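Local coordinates for protein thymidylate kinase (Ehrlichia chaffeensis, PDB 3LD9) that probably catalyses the ATP-dependent phosphorylation of dTMP to dTDP, a step shared by the de novo and salvage routes to dTTP, at residues Ser32-Gln37 against Cys112-Asp117; Tyr44-Glu47 against Asn53-Leu56; Asn71-Ala76 against Leu85-Ala90; Glu94-Ile99 against Ile142-Asp147; Ser118-Gln123 against Ile129-Ile134. All coordinates share one frame; numbering follows the deposited sequence.

Interaction 1 (Ser32-Gln37 against Cys112-Asp117); sequences SGKTTQ and CDRFID. With SO4 (sulfate ion), chain E.
Lys34 and Asp113 meet in the tight, buried half of this contact. The chi3 bend of the lysine (-64°) sets Lys34 CE over the centre of one face of the Arg114 guanidinium, 3.3 Å from CZ, and chi4 (72°) then turns NZ to Asp113 OD1, 2.8 Å away, a salt bridge on the syn lone pair. Arg114 NH1 is bonded to Ser118 OG. Toward solvent the grip narrows to one short bond: Thr35 OG1 donates to Asp113 OD2 at 2.5 Å, tilted from the carboxylate plane. Both carboxylate oxygens are thus held by consecutive residues at the start of helix 34-49. A sulfate, probably from the crystallisation liquor, sits alongside. It accepts hydrogen bonds from the backbone N of Gly33 (2.8 Å to O1), Lys34 and Thr35, and a longer one from Lys34 NZ to O4; Gly31 N adds another. Amides converging on an anion between strand and helix mark the P-loop (Walker A) of a nucleoside monophosphate kinase, consistent with the predicted ATP site.

Interaction 2 (Tyr44-Glu47 against Asn53-Leu56); sequences YLSE and NVVL
Leu45 is the first residue of helix 34-49 here to meet Val54, and it does so more with backbone than with branch. Its carbonyl carbon lies 3.9 Å from Val54 CG2, and its CB is 4.2 Å from the same methyl, while its own side chain also packs on Ile109 of the neighbouring strand. One step on, Ser46 faces Val54 with its hydroxyl: OG is 3.7 Å from Val54 CB and 3.9 Å from CG1, so the oxygen sits against the branch point of the valine. With chi1 at -65°, OG lies beside its own backbone N and turns back along the helix, where it is bonded to Ala42 O; that bond gives the hydroxyl a polar partner although hydrocarbon lies against it. Val54 answers with CG2 beside its own backbone N, close to the peptide that joins Leu45 to Ser46. The following strand residue, Val55, points away from the helix and packs on Ile99 and on Phe74 of the second subunit. A helix laid over the strand that follows it, with strand 22-27 leading in and strand 109-113 lying between, is the beta-alpha-beta crossover of the parallel P-loop kinase sheet.

Interaction 3 (Asn71-Ala76 against Leu85-Ala90); sequences NLLFKA and LLFFIA
The carbonyl oxygen of Leu73, the leucine that reaches Phe87 and Phe88, takes the backbone N-H of Ala76, with Leu73 O and Ala76 N 2.9 Å apart. This bond and the one from Lys75 N to Leu72 O each reach three residues back. Across the contact itself everything is apolar. The isobutyl group of Leu73 forks against two rings: Leu73 CD2 comes over one face of the Phe87 ring, 3.9 Å from Phe87 CD2, and Leu73 CD1 lies 4.0 Å from Phe88 CE1, approaching that ring at a slant. CD1 also touches the stem of the first ring, 4.0 Å from Phe87 CB, so the leucine is wedged between consecutive aromatic residues. Here the end of helix 64-74 packs against helix 81-105, a long helix that also meets the third subunit. Leu73 has its chi1 at -66°, with CG lying opposite the carbonyl carbon, and this sends CG toward helix 81-105, where the two methyls fork. Phe87 also packs on Ala90 of the third subunit, and Leu72 meets Leu72 of that same subunit. Phe88 also packs on Gln123 and Pro60, about 12 Å from the side chain of Asp30 in the predicted ATP site.

Interaction 4 (Glu94-Ile99 against Ile142-Asp147); sequences EHFVKI and IDVYPD
The ring of Phe96 receives Ile142 on one face and Asp143 at its edge. Ile142 CB stands over the ring centre, 4.0 Å from the centroid and only 8° off the normal, a CH-pi contact; its CG2 branch lies on the same ring, 3.9 Å from Phe96 CG. Asp143 OD1 comes to the rim in the plane of the ring, 3.3 Å from both CE2 and CZ of Phe96, with the carboxylate plane turned 79° from that of the ring. A second flat group backs the isoleucine: Ile142 CD1 hangs over one face of Tyr145, so the branched chain bridges two aromatic rings. Val144 adds a further contact, its CB 4.0 Å from Phe96 CZ. Phe96 reaches all three because CG lies opposite the backbone N (chi1 -176°), throwing the ring out from helix 81-105 toward the loop after helix 131-141. Asp143 needs its CG crowded between its backbone N and carbonyl carbon to bend its carboxylate to the ring edge. Elsewhere on the helix, Lys98 NZ forms a salt bridge with Glu94 OE2, and both residues also bond to the third subunit. Asp143 OD1 forms a salt bridge with Lys101 NZ, five residues beyond Phe96. The carboxylate is therefore probably steadied twice, by the lysine charge and by the weakly positive hydrogens of the ring edge.

Interaction 5 (Ser118-Gln123 against Ile129-Ile134); sequences STIAYQ and IDCSLI
Ile134 points into helix 116-126 and meets Thr119, Ile120 and Gln123 with its two branches. Its chain crosses that of Ile120 at a slant, so that Ile120 CD1 lies 3.6 Å from Ile134 CG2 and also 3.9 Å from Cys131 CB. The same CG2 is 3.9 Å from Thr119 CG2. The longer branch of Ile134 runs the other way: its CD1 packs 3.8 Å from Gln123 CB and sits by the carbonyl oxygen of Thr119. With Thr119 OG1 beside the backbone N (chi1 -46°), CG2 falls opposite that N and meets Ile134, while the hydroxyl is bonded to Arg92. Gln123 bends at chi2, carrying its amide away, with OE1 against Phe88 and CG against Leu85. Its backbone closes the turn: Ile129 N donates to Gln123 O at 3.1 Å, and Ile129 CB rests against the same oxygen. Asp130, the N-cap of helix 131-141, takes Ser132 N on the anti lone pair of OD1, 3.0 Å away, and Leu133 N weakly. The two consecutive helices, 116-126 and 131-141, are thus joined mainly by methyl packing; the one hydrogen bond between the segments lies beside the turn, and the Asp130 carboxylate probably offsets the partial positive charge of the helix start.

Overall arrangement
Interaction 1 lies closest to the middle of the chain, about 4 Å from its centre, and holds the sulfate in the P-loop; the others surround it with centres about 15 to 18 Å away. Interaction 2 shares helix 34-49 with it and reaches the adjacent strand of the same sheet. Interaction 5 continues helix 116-126 and touches it where Arg114 NH1 meets Tyr122 CE1 at 3.5 Å. Interaction 4 joins it through Ile116 CD1 and Tyr145 CD1, 3.6 Å apart. Helix 81-105 carries both interactions 3 and 4, which border the third subunit, and Leu85 packs interaction 3 onto interaction 5. Interactions 2 and 5, about 30 Å apart between centres, flank the core on opposite sides.

Interaction 1 (Ser32-Gln37 against Cys112-Asp117)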
# COMPACT_ATOMS: atom_id res chain seq x y z
N SER A 32 -25.68 9.69 -11.84
CA SER A 32 -25.67 9.75 -13.29
C SER A 32 -25.45 8.39 -13.98
O SER A 32 -25.62 8.30 -15.18
CB SER A 32 -24.52 10.66 -13.70
OG SER A 32 -24.25 10.64 -15.07
N GLY A 33 -25.01 7.38 -13.24
CA GLY A 33 -24.70 6.09 -13.83
C GLY A 33 -23.26 5.87 -14.26
O GLY A 33 -22.97 4.89 -14.94
N LYS A 34 -22.33 6.75 -13.85
CA LYS A 34 -20.91 6.59 -14.18
C LYS A 34 -20.35 5.21 -13.83
O LYS A 34 -19.58 4.63 -14.58
CB LYS A 34 -20.01 7.57 -13.40
CG LYS A 34 -20.20 9.03 -13.64
CD LYS A 34 -19.24 9.82 -12.75
CE LYS A 34 -19.53 9.64 -11.23
NZ LYS A 34 -19.14 8.25 -10.63
N THR A 35 -20.65 4.78 -12.61
CA THR A 35 -20.11 3.54 -12.07
C THR A 35 -20.61 2.35 -12.85
O THR A 35 -19.80 1.49 -13.23
CB THR A 35 -20.44 3.40 -10.57
OG1 THR A 35 -19.72 4.40 -9.86
CG2 THR A 35 -20.06 1.99 -10.03
N THR A 36 -21.92 2.32 -13.12
CA THR A 36 -22.56 1.24 -13.91
C THR A 36 -21.97 1.19 -15.31
O THR A 36 -21.56 0.12 -15.75
CB THR A 36 -24.09 1.40 -13.98
OG1 THR A 36 -24.62 1.24 -12.67
CG2 THR A 36 -24.76 0.37 -14.92
N GLN A 37 -21.89 2.34 -15.97
CA GLN A 37 -21.37 2.43 -17.31
C GLN A 37 -19.92 2.01 -17.35
O GLN A 37 -19.49 1.33 -18.31
CB GLN A 37 -21.54 3.83 -17.89
CG GLN A 37 -23.03 4.19 -18.15
CD GLN A 37 -23.73 3.23 -19.12
OE1 GLN A 37 -23.11 2.70 -20.03
NE2 GLN A 37 -25.01 3.01 -18.91
N CYS A 112 -11.23 4.40 -15.67
CA CYS A 112 -11.34 5.01 -14.37
C CYS A 112 -12.65 5.71 -14.16
O CYS A 112 -12.99 6.63 -14.91
CB CYS A 112 -10.20 6.04 -14.14
SG CYS A 112 -10.11 6.53 -12.39
N ASP A 113 -13.37 5.27 -13.13
CA ASP A 113 -14.64 5.84 -12.68
C ASP A 113 -14.36 7.05 -11.77
O ASP A 113 -13.95 6.87 -10.62
CB ASP A 113 -15.44 4.73 -11.96
CG ASP A 113 -16.71 5.23 -11.25
OD1 ASP A 113 -17.17 6.39 -11.44
OD2 ASP A 113 -17.28 4.40 -10.48
N ARG A 114 -14.55 8.26 -12.31
CA ARG A 114 -14.18 9.56 -11.72
C ARG A 114 -12.68 9.85 -11.82
O ARG A 114 -11.86 9.02 -11.51
CB ARG A 114 -14.64 9.76 -10.23
CG ARG A 114 -16.16 9.61 -9.91
CD ARG A 114 -16.51 10.32 -8.51
NE ARG A 114 -17.95 10.57 -8.26
CZ ARG A 114 -18.69 11.62 -8.73
NH1 ARG A 114 -18.16 12.55 -9.55
NH2 ARG A 114 -20.01 11.71 -8.43
N PHE A 115 -12.33 11.06 -12.26
CA PHE A 115 -10.94 11.45 -12.45
C PHE A 115 -10.86 12.97 -12.43
O PHE A 115 -11.61 13.61 -11.71
CB PHE A 115 -10.40 10.86 -13.75
CG PHE A 115 -8.90 10.78 -13.82
CD1 PHE A 115 -8.18 10.16 -12.82
CD2 PHE A 115 -8.21 11.30 -14.91
CE1 PHE A 115 -6.81 10.10 -12.87
CE2 PHE A 115 -6.83 11.20 -14.97
CZ PHE A 115 -6.13 10.60 -13.93
N ILE A 116 -9.96 13.56 -13.23
CA ILE A 116 -9.64 14.97 -13.16
C ILE A 116 -10.83 15.90 -13.41
O ILE A 116 -10.84 17.00 -12.89
CB ILE A 116 -8.52 15.37 -14.16
CG1 ILE A 116 -8.97 15.17 -15.63
CG2 ILE A 116 -7.21 14.64 -13.82
CD1 ILE A 116 -7.87 15.40 -16.64
N ASP A 117 -11.81 15.48 -14.21
CA ASP A 117 -12.92 16.40 -14.51
C ASP A 117 -13.91 16.51 -13.34
O ASP A 117 -14.48 17.58 -13.12
CB ASP A 117 -13.62 16.01 -15.82
CG ASP A 117 -12.66 15.94 -16.99
OD1 ASP A 117 -11.92 16.93 -17.21
OD2 ASP A 117 -12.64 14.89 -17.66
S SO4 E . -22.84 7.45 -10.35
O1 SO4 E . -24.19 6.93 -10.55
O2 SO4 E . -22.53 8.43 -11.38
O3 SO4 E . -22.77 8.10 -9.03
O4 SO4 E . -21.83 6.40 -10.42

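Interaction 2 (Tyr44-Glu47 against Asn53-Leu56)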
# COMPACT_ATOMS: atom_id res chain seq x y z
N TYR A 44 -17.51 -5.38 -21.49
CA TYR A 44 -17.51 -5.34 -22.96
C TYR A 44 -16.07 -5.46 -23.54
O TYR A 44 -15.81 -6.27 -24.46
CB TYR A 44 -18.21 -4.08 -23.47
CG TYR A 44 -18.22 -3.99 -24.97
CD1 TYR A 44 -18.99 -4.86 -25.73
CD2 TYR A 44 -17.42 -3.08 -25.63
CE1 TYR A 44 -18.97 -4.81 -27.09
CE2 TYR A 44 -17.38 -3.03 -26.99
CZ TYR A 44 -18.16 -3.89 -27.72
OH TYR A 44 -18.13 -3.81 -29.09
N LEU A 45 -15.14 -4.66 -23.02
CA LEU A 45 -13.77 -4.67 -23.50
C LEU A 45 -12.96 -5.90 -23.02
O LEU A 45 -12.06 -6.36 -23.73
CB LEU A 45 -13.07 -3.35 -23.14
CG LEU A 45 -13.66 -2.11 -23.82
CD1 LEU A 45 -12.92 -0.83 -23.40
CD2 LEU A 45 -13.67 -2.24 -25.35
N SER A 46 -13.30 -6.45 -21.85
CA SER A 46 -12.65 -7.68 -21.36
C SER A 46 -12.90 -8.89 -22.24
O SER A 46 -11.99 -9.71 -22.48
CB SER A 46 -13.09 -8.03 -19.94
OG SER A 46 -12.64 -7.02 -19.08
N GLU A 47 -14.15 -8.98 -22.71
CA GLU A 47 -14.54 -10.06 -23.60
C GLU A 47 -13.76 -10.05 -24.90
O GLU A 47 -13.40 -11.10 -25.44
CB GLU A 47 -16.03 -9.98 -23.92
CG GLU A 47 -16.93 -10.48 -22.80
CD GLU A 47 -16.63 -11.92 -22.39
OE1 GLU A 47 -16.53 -12.80 -23.31
OE2 GLU A 47 -16.49 -12.16 -21.16
N ASN A 53 -6.04 -7.57 -19.71
CA ASN A 53 -5.67 -6.40 -20.44
C ASN A 53 -6.60 -5.22 -20.22
O ASN A 53 -6.48 -4.20 -20.90
CB ASN A 53 -5.55 -6.79 -21.92
CG ASN A 53 -4.46 -7.84 -22.13
OD1 ASN A 53 -3.35 -7.67 -21.64
ND2 ASN A 53 -4.79 -8.96 -22.81
N VAL A 54 -7.50 -5.35 -19.24
CA VAL A 54 -8.45 -4.29 -18.89
C VAL A 54 -8.42 -4.10 -17.39
O VAL A 54 -8.63 -5.04 -16.61
CB VAL A 54 -9.89 -4.62 -19.36
CG1 VAL A 54 -10.89 -3.50 -19.02
CG2 VAL A 54 -9.91 -4.91 -20.85
N VAL A 55 -8.09 -2.87 -16.98
CA VAL A 55 -7.94 -2.52 -15.60
C VAL A 55 -9.07 -1.56 -15.25
O VAL A 55 -9.16 -0.48 -15.81
CB VAL A 55 -6.58 -1.82 -15.36
CG1 VAL A 55 -6.46 -1.31 -13.91
CG2 VAL A 55 -5.40 -2.75 -15.73
N LEU A 56 -9.97 -1.98 -14.37
CA LEU A 56 -11.08 -1.12 -13.93
C LEU A 56 -10.69 -0.55 -12.59
O LEU A 56 -10.34 -1.30 -11.69
CB LEU A 56 -12.39 -1.92 -13.78
CG LEU A 56 -13.62 -1.11 -13.30
CD1 LEU A 56 -13.93 0.01 -14.28
CD2 LEU A 56 -14.84 -2.03 -13.13

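Interaction 3 (Asn71-Ala76 against Leu85-Ala90)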
# COMPACT_ATOMS: atom_id res chain seq x y z
N ASN A 71 -12.44 6.24 3.17
CA ASN A 71 -13.40 5.89 4.21
C ASN A 71 -13.34 6.88 5.35
O ASN A 71 -14.39 7.24 5.89
CB ASN A 71 -13.16 4.48 4.76
CG ASN A 71 -13.33 3.39 3.70
OD1 ASN A 71 -13.95 3.61 2.68
ND2 ASN A 71 -12.74 2.24 3.94
N LEU A 72 -12.13 7.31 5.74
CA LEU A 72 -11.97 8.41 6.67
C LEU A 72 -12.67 9.68 6.21
O LEU A 72 -13.37 10.34 7.01
CB LEU A 72 -10.51 8.77 6.88
CG LEU A 72 -9.73 7.85 7.77
CD1 LEU A 72 -8.30 8.33 7.88
CD2 LEU A 72 -10.43 7.77 9.17
N LEU A 73 -12.44 10.05 4.96
CA LEU A 73 -12.96 11.33 4.48
C LEU A 73 -14.47 11.25 4.48
O LEU A 73 -15.13 12.23 4.81
CB LEU A 73 -12.45 11.69 3.08
CG LEU A 73 -10.94 11.96 2.99
CD1 LEU A 73 -10.51 12.12 1.53
CD2 LEU A 73 -10.53 13.21 3.81
N PHE A 74 -15.01 10.07 4.21
CA PHE A 74 -16.44 9.86 4.14
C PHE A 74 -17.11 10.05 5.51
O PHE A 74 -18.28 10.28 5.54
CB PHE A 74 -16.78 8.49 3.51
CG PHE A 74 -18.24 8.33 3.20
CD1 PHE A 74 -18.88 9.21 2.31
CD2 PHE A 74 -19.00 7.32 3.81
CE1 PHE A 74 -20.26 9.09 2.04
CE2 PHE A 74 -20.39 7.18 3.53
CZ PHE A 74 -21.02 8.07 2.64
N LYS A 75 -16.36 10.05 6.61
CA LYS A 75 -16.91 10.34 7.93
C LYS A 75 -16.43 11.69 8.44
O LYS A 75 -16.61 12.00 9.63
CB LYS A 75 -16.43 9.29 8.94
CG LYS A 75 -16.91 7.87 8.68
CD LYS A 75 -18.04 7.50 9.63
CE LYS A 75 -18.49 6.05 9.40
NZ LYS A 75 -19.29 5.90 8.16
N ALA A 76 -15.75 12.47 7.61
CA ALA A 76 -15.20 13.74 8.08
C ALA A 76 -16.33 14.79 8.11
O ALA A 76 -17.02 15.00 7.14
CB ALA A 76 -14.05 14.19 7.23
N LEU A 85 -9.84 19.09 -1.58
CA LEU A 85 -9.19 19.08 -2.89
C LEU A 85 -7.78 18.48 -2.80
O LEU A 85 -7.42 17.62 -3.59
CB LEU A 85 -9.13 20.51 -3.43
CG LEU A 85 -8.17 20.77 -4.59
CD1 LEU A 85 -8.61 19.97 -5.81
CD2 LEU A 85 -8.17 22.24 -4.91
N LEU A 86 -6.99 18.93 -1.83
CA LEU A 86 -5.61 18.49 -1.76
C LEU A 86 -5.54 17.01 -1.39
O LEU A 86 -4.66 16.29 -1.88
CB LEU A 86 -4.80 19.37 -0.80
CG LEU A 86 -4.59 20.78 -1.39
CD1 LEU A 86 -4.39 21.81 -0.29
CD2 LEU A 86 -3.45 20.85 -2.43
N PHE A 87 -6.46 16.52 -0.56
CA PHE A 87 -6.45 15.08 -0.27
C PHE A 87 -6.70 14.33 -1.57
O PHE A 87 -5.99 13.35 -1.87
CB PHE A 87 -7.47 14.64 0.78
CG PHE A 87 -7.02 14.83 2.18
CD1 PHE A 87 -5.99 14.09 2.70
CD2 PHE A 87 -7.68 15.73 3.01
CE1 PHE A 87 -5.58 14.27 4.04
CE2 PHE A 87 -7.28 15.94 4.30
CZ PHE A 87 -6.22 15.21 4.82
N PHE A 88 -7.66 14.79 -2.37
CA PHE A 88 -7.97 14.11 -3.64
C PHE A 88 -6.82 14.15 -4.64
O PHE A 88 -6.65 13.24 -5.43
CB PHE A 88 -9.22 14.67 -4.35
CG PHE A 88 -10.52 14.47 -3.61
CD1 PHE A 88 -10.68 13.47 -2.68
CD2 PHE A 88 -11.60 15.30 -3.92
CE1 PHE A 88 -11.90 13.31 -2.02
CE2 PHE A 88 -12.84 15.14 -3.30
CZ PHE A 88 -12.98 14.14 -2.33
N ILE A 89 -6.06 15.24 -4.62
CA ILE A 89 -4.93 15.40 -5.53
C ILE A 89 -3.77 14.47 -5.07
O ILE A 89 -3.17 13.77 -5.88
CB ILE A 89 -4.53 16.89 -5.65
CG1 ILE A 89 -5.65 17.69 -6.33
CG2 ILE A 89 -3.24 17.04 -6.42
CD1 ILE A 89 -5.82 17.40 -7.86
N ALA A 90 -3.53 14.39 -3.77
CA ALA A 90 -2.57 13.42 -3.23
C ALA A 90 -2.91 11.96 -3.59
O ALA A 90 -2.06 11.19 -3.99
CB ALA A 90 -2.45 13.58 -1.71

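Interaction 4 (Glu94-Ile99 against Ile142-Asp147)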
# COMPACT_ATOMS: atom_id res chain seq x y z
N GLU A 94 -0.93 9.11 -6.02
CA GLU A 94 -0.70 7.71 -5.66
C GLU A 94 -1.28 6.73 -6.70
O GLU A 94 -0.62 5.76 -7.13
CB GLU A 94 -1.33 7.39 -4.30
CG GLU A 94 -0.44 7.63 -3.07
CD GLU A 94 0.89 6.89 -3.11
OE1 GLU A 94 1.91 7.53 -3.47
OE2 GLU A 94 0.91 5.68 -2.78
N HIS A 95 -2.52 6.98 -7.07
CA HIS A 95 -3.25 6.14 -7.99
C HIS A 95 -2.62 6.16 -9.37
O HIS A 95 -2.48 5.12 -10.03
CB HIS A 95 -4.67 6.64 -8.06
CG HIS A 95 -5.61 5.77 -8.84
ND1 HIS A 95 -6.70 6.29 -9.49
CD2 HIS A 95 -5.65 4.44 -9.04
CE1 HIS A 95 -7.38 5.30 -10.05
NE2 HIS A 95 -6.76 4.16 -9.79
N PHE A 96 -2.23 7.34 -9.82
CA PHE A 96 -1.62 7.45 -11.12
C PHE A 96 -0.30 6.70 -11.19
O PHE A 96 -0.06 5.97 -12.15
CB PHE A 96 -1.39 8.90 -11.50
CG PHE A 96 -0.85 9.04 -12.87
CD1 PHE A 96 -1.67 8.83 -13.97
CD2 PHE A 96 0.47 9.36 -13.08
CE1 PHE A 96 -1.18 8.93 -15.25
CE2 PHE A 96 0.97 9.45 -14.37
CZ PHE A 96 0.13 9.25 -15.47
N VAL A 97 0.55 6.89 -10.18
CA VAL A 97 1.88 6.30 -10.20
C VAL A 97 1.83 4.77 -9.98
O VAL A 97 2.56 4.03 -10.62
CB VAL A 97 2.84 6.99 -9.18
CG1 VAL A 97 4.18 6.24 -9.13
CG2 VAL A 97 3.10 8.44 -9.59
N LYS A 98 0.94 4.30 -9.10
CA LYS A 98 0.91 2.88 -8.78
C LYS A 98 0.08 2.05 -9.74
O LYS A 98 0.49 0.94 -10.06
CB LYS A 98 0.51 2.69 -7.30
CG LYS A 98 1.68 3.22 -6.37
CD LYS A 98 1.40 3.16 -4.88
CE LYS A 98 2.67 3.40 -4.02
NZ LYS A 98 3.08 4.84 -3.90
N ILE A 99 -1.03 2.58 -10.25
CA ILE A 99 -1.98 1.78 -11.00
C ILE A 99 -2.10 2.26 -12.42
O ILE A 99 -1.84 1.51 -13.34
CB ILE A 99 -3.38 1.82 -10.36
CG1 ILE A 99 -3.32 1.39 -8.89
CG2 ILE A 99 -4.35 0.96 -11.16
CD1 ILE A 99 -2.74 -0.03 -8.64
N ILE A 142 -0.24 14.14 -12.79
CA ILE A 142 -0.33 13.15 -13.86
C ILE A 142 0.42 13.63 -15.10
O ILE A 142 0.51 14.81 -15.32
CB ILE A 142 -1.81 12.83 -14.23
CG1 ILE A 142 -2.47 13.97 -15.01
CG2 ILE A 142 -2.64 12.56 -12.95
CD1 ILE A 142 -3.88 13.63 -15.50
N ASP A 143 0.94 12.72 -15.91
CA ASP A 143 1.61 13.07 -17.16
C ASP A 143 1.04 12.35 -18.41
O ASP A 143 1.62 12.39 -19.49
CB ASP A 143 3.13 12.88 -17.02
CG ASP A 143 3.53 11.46 -16.66
OD1 ASP A 143 2.80 10.49 -16.94
OD2 ASP A 143 4.63 11.31 -16.08
N VAL A 144 -0.11 11.70 -18.24
CA VAL A 144 -0.86 11.12 -19.32
C VAL A 144 -2.33 11.46 -19.05
O VAL A 144 -2.85 11.11 -17.99
CB VAL A 144 -0.68 9.59 -19.39
CG1 VAL A 144 -1.50 9.00 -20.53
CG2 VAL A 144 0.79 9.20 -19.57
N TYR A 145 -2.98 12.15 -19.98
CA TYR A 145 -4.40 12.48 -19.85
C TYR A 145 -5.28 11.40 -20.49
O TYR A 145 -4.82 10.62 -21.31
CB TYR A 145 -4.70 13.88 -20.44
CG TYR A 145 -4.19 15.01 -19.56
CD1 TYR A 145 -5.06 15.77 -18.80
CD2 TYR A 145 -2.83 15.30 -19.46
CE1 TYR A 145 -4.61 16.81 -18.00
CE2 TYR A 145 -2.36 16.35 -18.63
CZ TYR A 145 -3.25 17.08 -17.91
OH TYR A 145 -2.81 18.12 -17.08
N PRO A 146 -6.56 11.33 -20.10
CA PRO A 146 -7.42 10.35 -20.76
C PRO A 146 -7.50 10.54 -22.27
O PRO A 146 -7.58 11.66 -22.76
CB PRO A 146 -8.80 10.61 -20.13
CG PRO A 146 -8.53 11.30 -18.86
CD PRO A 146 -7.32 12.15 -19.14
N ASP A 147 -7.50 9.43 -23.00
CA ASP A 147 -7.72 9.43 -24.44
C ASP A 147 -9.18 9.74 -24.76
O ASP A 147 -9.48 10.35 -25.77
CB ASP A 147 -7.35 8.07 -25.01
CG ASP A 147 -5.88 7.76 -24.84
OD1 ASP A 147 -5.08 8.55 -25.40
OD2 ASP A 147 -5.52 6.75 -24.15

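Interaction 5 (Ser118-Gln123 against Ile129-Ile134)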
# COMPACT_ATOMS: atom_id res chain seq x y z
N SER A 118 -14.11 15.43 -12.58
CA SER A 118 -14.91 15.55 -11.36
C SER A 118 -14.37 16.65 -10.44
O SER A 118 -15.13 17.38 -9.83
CB SER A 118 -14.99 14.21 -10.61
OG SER A 118 -15.94 13.35 -11.31
N THR A 119 -13.06 16.75 -10.35
CA THR A 119 -12.43 17.70 -9.44
C THR A 119 -12.69 19.13 -9.84
O THR A 119 -12.98 19.95 -8.99
CB THR A 119 -10.91 17.47 -9.32
OG1 THR A 119 -10.68 16.07 -9.14
CG2 THR A 119 -10.38 18.21 -8.13
N ILE A 120 -12.62 19.43 -11.13
CA ILE A 120 -13.01 20.77 -11.63
C ILE A 120 -14.48 21.06 -11.38
O ILE A 120 -14.85 22.15 -10.90
CB ILE A 120 -12.73 20.90 -13.17
CG1 ILE A 120 -11.22 21.06 -13.41
CG2 ILE A 120 -13.50 22.05 -13.75
CD1 ILE A 120 -10.72 22.50 -13.15
N ALA A 121 -15.34 20.09 -11.69
CA ALA A 121 -16.77 20.30 -11.52
C ALA A 121 -17.17 20.46 -10.05
O ALA A 121 -17.92 21.35 -9.70
CB ALA A 121 -17.58 19.15 -12.21
N TYR A 122 -16.68 19.58 -9.18
CA TYR A 122 -17.06 19.63 -7.78
C TYR A 122 -16.26 20.67 -6.99
O TYR A 122 -16.86 21.54 -6.34
CB TYR A 122 -16.97 18.26 -7.13
CG TYR A 122 -18.16 17.39 -7.46
CD1 TYR A 122 -18.19 16.58 -8.60
CD2 TYR A 122 -19.28 17.43 -6.65
CE1 TYR A 122 -19.29 15.79 -8.88
CE2 TYR A 122 -20.39 16.66 -6.93
CZ TYR A 122 -20.39 15.84 -8.04
OH TYR A 122 -21.55 15.12 -8.29
N GLN A 123 -14.93 20.59 -7.02
CA GLN A 123 -14.12 21.49 -6.18
C GLN A 123 -14.09 22.91 -6.75
O GLN A 123 -14.00 23.90 -5.98
CB GLN A 123 -12.68 20.98 -6.01
CG GLN A 123 -12.50 19.89 -4.91
CD GLN A 123 -13.49 18.75 -5.06
OE1 GLN A 123 -13.36 17.96 -5.97
NE2 GLN A 123 -14.49 18.68 -4.19
N ILE A 129 -13.47 26.92 -5.86
CA ILE A 129 -12.02 26.97 -5.89
C ILE A 129 -11.56 27.26 -7.31
O ILE A 129 -12.11 26.76 -8.29
CB ILE A 129 -11.36 25.69 -5.36
CG1 ILE A 129 -11.73 25.51 -3.88
CG2 ILE A 129 -9.84 25.79 -5.51
CD1 ILE A 129 -11.42 24.20 -3.31
N ASP A 130 -10.53 28.09 -7.40
CA ASP A 130 -9.95 28.48 -8.66
C ASP A 130 -9.65 27.30 -9.60
O ASP A 130 -8.77 26.49 -9.34
CB ASP A 130 -8.65 29.23 -8.36
CG ASP A 130 -8.25 30.13 -9.47
OD1 ASP A 130 -7.90 29.63 -10.56
OD2 ASP A 130 -8.33 31.35 -9.26
N CYS A 131 -10.38 27.25 -10.71
CA CYS A 131 -10.17 26.22 -11.72
C CYS A 131 -8.74 26.16 -12.26
O CYS A 131 -8.26 25.06 -12.54
CB CYS A 131 -11.18 26.37 -12.87
SG CYS A 131 -12.80 25.87 -12.32
N SER A 132 -8.06 27.30 -12.38
CA SER A 132 -6.71 27.30 -12.90
C SER A 132 -5.78 26.61 -11.92
O SER A 132 -4.90 25.86 -12.35
CB SER A 132 -6.23 28.71 -13.25
OG SER A 132 -5.98 29.46 -12.08
N LEU A 133 -5.99 26.80 -10.62
CA LEU A 133 -5.23 26.07 -9.60
C LEU A 133 -5.43 24.56 -9.70
O LEU A 133 -4.47 23.77 -9.58
CB LEU A 133 -5.60 26.55 -8.20
CG LEU A 133 -5.23 25.69 -6.98
CD1 LEU A 133 -3.71 25.57 -6.82
CD2 LEU A 133 -5.86 26.29 -5.73
N ILE A 134 -6.68 24.16 -9.92
CA ILE A 134 -7.05 22.74 -10.01
C ILE A 134 -6.44 22.14 -11.27
O ILE A 134 -5.93 21.02 -11.23
CB ILE A 134 -8.60 22.56 -9.99
CG1 ILE A 134 -9.15 23.02 -8.64
CG2 ILE A 134 -8.99 21.12 -10.28
CD1 ILE A 134 -10.65 22.97 -8.51